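Local coordinates for 3-oxoacyl-[acyl-carrier-protein] synthase 3 (Pseudomonas aeruginosa, PDB 2X3E) that probably catalyses the first condensation of fatty acid synthesis, joining an acetyl group from acetyl-CoA to two carbons from malonyl-ACP, at residues A6-L11 / V319-P324. The protein carries 1 engineered substitution. Numbering follows the deposited sequence. Where two conformers were deposited one is given.
Sequences AVVCGL and VALRWP
The carbonyl O of Val-8 is met by two ring carbons of Pro-324. Pro-324 CG comes to 3.4 Å from the Val-8 O, and Pro-324 CB lies a little farther off. These are van der Waals contacts, and the segments 6-11 and 319-324 share no hydrogen bond. The Pro-324 ring also lies against the Val-8 side chain, with Pro-324 CG 4.2 Å from Val-8 CB. On Val-8, CG1 is anti to the backbone N (chi1 175°). This sets Val-8 CG2 beside the N, where it meets Leu-321 CD1 at 3.9 Å. The two side chains cross at about a right angle. Further along, Leu-11 CD2 comes to the edge of the Trp-323 indole, near the ring plane, 4.4 Å from Trp-323 CH2. Pro-324 CD sits 3.3 Å over one face of the Trp-323 indole, nearer its border than its middle. Trp-323 starts out away from 6-11, but its ring end turns back to it.

Cys-9 and Gly-10 form a classic beta bulge opposite Val-165. Val-8 and Leu-11 are three residues apart, yet both point toward 319-324, as the extra residue of a bulge allows. The contact is buried packing, away from the predicted active-site residues. It joins the two sheets of the thiolase-like fold. Strand 5-14 lies beside 160-169 in one; on its backbone, Ala-6 and Val-8 also bond Leu-177 and Gly-175, leading into strand 177-184 of the other. Strand 315-322 lies in that second sheet, between 177-184 and 304-311. Leu-290 of helix 285-295 touches both Leu-11 and Trp-323, while Met-305 of strand 304-311 packs on Leu-321 and Trp-323.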
ATOM      1  N   ALA A   6      14.260  14.023   1.460  1.00 17.04           N
ATOM      2  CA  ALA A   6      13.245  14.056   0.420  1.00 16.19           C
ATOM      3  C   ALA A   6      12.629  15.442   0.422  1.00 15.60           C
ATOM      4  O   ALA A   6      12.130  15.887   1.453  1.00 15.69           O
ATOM      5  CB  ALA A   6      12.180  13.013   0.694  1.00 16.09           C
ATOM      6  N   VAL A   7      12.656  16.108  -0.732  1.00 15.27           N
ATOM      7  CA  VAL A   7      12.235  17.498  -0.858  1.00 15.31           C
ATOM      8  C   VAL A   7      11.020  17.655  -1.774  1.00 14.52           C
ATOM      9  O   VAL A   7      11.027  17.200  -2.915  1.00 14.72           O
ATOM     10  CB  VAL A   7      13.390  18.359  -1.412  1.00 15.84           C
ATOM     11  CG1 VAL A   7      12.913  19.771  -1.696  1.00 16.48           C
ATOM     12  CG2 VAL A   7      14.564  18.364  -0.438  1.00 16.99           C
ATOM     13  N   VAL A   8       9.981  18.318  -1.276  1.00 14.68           N
ATOM     14  CA  VAL A   8       8.815  18.646  -2.103  1.00 14.53           C
ATOM     15  C   VAL A   8       9.235  19.667  -3.162  1.00 14.81           C
ATOM     16  O   VAL A   8       9.835  20.688  -2.837  1.00 15.26           O
ATOM     17  CB  VAL A   8       7.651  19.229  -1.257  1.00 14.01           C
ATOM     18  CG1 VAL A   8       6.497  19.671  -2.154  1.00 14.66           C
ATOM     19  CG2 VAL A   8       7.163  18.204  -0.236  1.00 14.80           C
ATOM     20  N   CYS A   9       8.920  19.388  -4.427  1.00 15.29           N
ATOM     21  CA  CYS A   9       9.285  20.291  -5.523  1.00 16.59           C
ATOM     22  C   CYS A   9       8.198  20.478  -6.588  1.00 16.76           C
ATOM     23  O   CYS A   9       8.426  21.172  -7.568  1.00 17.37           O
ATOM     24  CB  CYS A   9      10.601  19.834  -6.171  1.00 17.33           C
ATOM     25  SG  CYS A   9      10.581  18.191  -6.906  1.00 18.90           S
ATOM     26  N   GLY A  10       7.011  19.909  -6.373  1.00 16.61           N
ATOM     27  CA  GLY A  10       5.907  20.036  -7.326  1.00 16.84           C
ATOM     28  C   GLY A  10       4.574  19.699  -6.693  1.00 16.43           C
ATOM     29  O   GLY A  10       4.505  18.866  -5.789  1.00 15.96           O
ATOM     30  N   LEU A  11       3.517  20.368  -7.156  1.00 16.54           N
ATOM     31  CA  LEU A  11       2.158  20.142  -6.661  1.00 15.87           C
ATOM     32  C   LEU A  11       1.190  20.209  -7.829  1.00 15.95           C
ATOM     33  O   LEU A  11       1.319  21.064  -8.704  1.00 16.39           O
ATOM     34  CB  LEU A  11       1.781  21.193  -5.607  1.00 16.00           C
ATOM     35  CG  LEU A  11       0.378  21.126  -4.990  1.00 16.57           C
ATOM     36  CD1 LEU A  11       0.237  19.935  -4.069  1.00 15.79           C
ATOM     37  CD2 LEU A  11       0.063  22.414  -4.242  1.00 17.13           C
ATOM     38  N   VAL A 319       3.618  15.416   9.610  1.00 13.30           N
ATOM     39  CA  VAL A 319       4.925  15.690   9.010  0.50 13.56           C
ATOM     40  C   VAL A 319       5.185  17.188   9.068  1.00 13.73           C
ATOM     41  O   VAL A 319       4.286  17.973   8.760  1.00 13.74           O
ATOM     42  CB  VAL A 319       4.963  15.286   7.525  0.50 13.65           C
ATOM     43  CG1 VAL A 319       6.401  15.319   7.001  0.50 13.62           C
ATOM     44  CG2 VAL A 319       4.344  13.914   7.321  0.50 14.12           C
ATOM     45  N   ALA A 320       6.396  17.580   9.456  1.00 14.46           N
ATOM     46  CA  ALA A 320       6.799  18.986   9.461  1.00 14.68           C
ATOM     47  C   ALA A 320       7.700  19.252   8.264  1.00 14.94           C
ATOM     48  O   ALA A 320       8.532  18.419   7.920  1.00 15.40           O
ATOM     49  CB  ALA A 320       7.540  19.325  10.746  1.00 15.22           C
ATOM     50  N   LEU A 321       7.530  20.415   7.645  1.00 14.94           N
ATOM     51  CA  LEU A 321       8.422  20.886   6.590  1.00 15.63           C
ATOM     52  C   LEU A 321       8.329  22.404   6.496  1.00 15.70           C
ATOM     53  O   LEU A 321       7.376  23.000   6.990  1.00 15.52           O
ATOM     54  CB  LEU A 321       8.053  20.253   5.240  1.00 15.26           C
ATOM     55  CG  LEU A 321       6.746  20.694   4.560  1.00 15.90           C
ATOM     56  CD1 LEU A 321       6.723  20.247   3.089  1.00 15.68           C
ATOM     57  CD2 LEU A 321       5.509  20.165   5.304  1.00 15.16           C
ATOM     58  N   ARG A 322       9.326  23.030   5.881  1.00 16.35           N
ATOM     59  CA  ARG A 322       9.195  24.427   5.483  1.00 16.95           C
ATOM     60  C   ARG A 322       8.729  24.434   4.038  1.00 16.82           C
ATOM     61  O   ARG A 322       9.247  23.679   3.217  1.00 16.62           O
ATOM     62  CB  ARG A 322      10.510  25.184   5.654  1.00 17.96           C
ATOM     63  CG  ARG A 322      10.904  25.377   7.124  1.00 19.91           C
ATOM     64  CD  ARG A 322      12.173  26.202   7.274  1.00 23.05           C
ATOM     65  NE  ARG A 322      13.276  25.622   6.507  1.00 25.87           N
ATOM     66  CZ  ARG A 322      13.984  26.250   5.563  1.00 28.15           C
ATOM     67  NH1 ARG A 322      13.754  27.529   5.247  1.00 29.33           N
ATOM     68  NH2 ARG A 322      14.956  25.596   4.939  1.00 28.35           N
ATOM     69  N   TRP A 323       7.725  25.253   3.736  1.00 16.85           N
ATOM     70  CA  TRP A 323       7.082  25.208   2.422  1.00 17.07           C
ATOM     71  C   TRP A 323       8.016  25.812   1.376  1.00 18.01           C
ATOM     72  O   TRP A 323       8.535  26.915   1.580  1.00 18.69           O
ATOM     73  CB  TRP A 323       5.737  25.949   2.439  1.00 17.49           C
ATOM     74  CG  TRP A 323       5.000  25.860   1.128  1.00 17.74           C
ATOM     75  CD1 TRP A 323       4.787  26.866   0.238  1.00 18.96           C
ATOM     76  CD2 TRP A 323       4.416  24.687   0.558  1.00 18.35           C
ATOM     77  NE1 TRP A 323       4.092  26.398  -0.850  1.00 20.09           N
ATOM     78  CE2 TRP A 323       3.852  25.059  -0.678  1.00 19.25           C
ATOM     79  CE3 TRP A 323       4.315  23.358   0.973  1.00 18.56           C
ATOM     80  CZ2 TRP A 323       3.192  24.148  -1.505  1.00 19.66           C
ATOM     81  CZ3 TRP A 323       3.655  22.450   0.149  1.00 19.04           C
ATOM     82  CH2 TRP A 323       3.106  22.853  -1.078  1.00 19.46           C
ATOM     83  N   PRO A 324       8.251  25.087   0.266  1.00 18.06           N
ATOM     84  CA  PRO A 324       9.155  25.569  -0.765  1.00 19.26           C
ATOM     85  C   PRO A 324       8.451  26.458  -1.777  1.00 20.24           C
ATOM     86  O   PRO A 324       7.224  26.593  -1.746  1.00 20.24           O
ATOM     87  CB  PRO A 324       9.619  24.277  -1.435  1.00 19.05           C
ATOM     88  CG  PRO A 324       8.433  23.389  -1.357  1.00 18.33           C
ATOM     89  CD  PRO A 324       7.703  23.761  -0.085  1.00 17.77           C
TER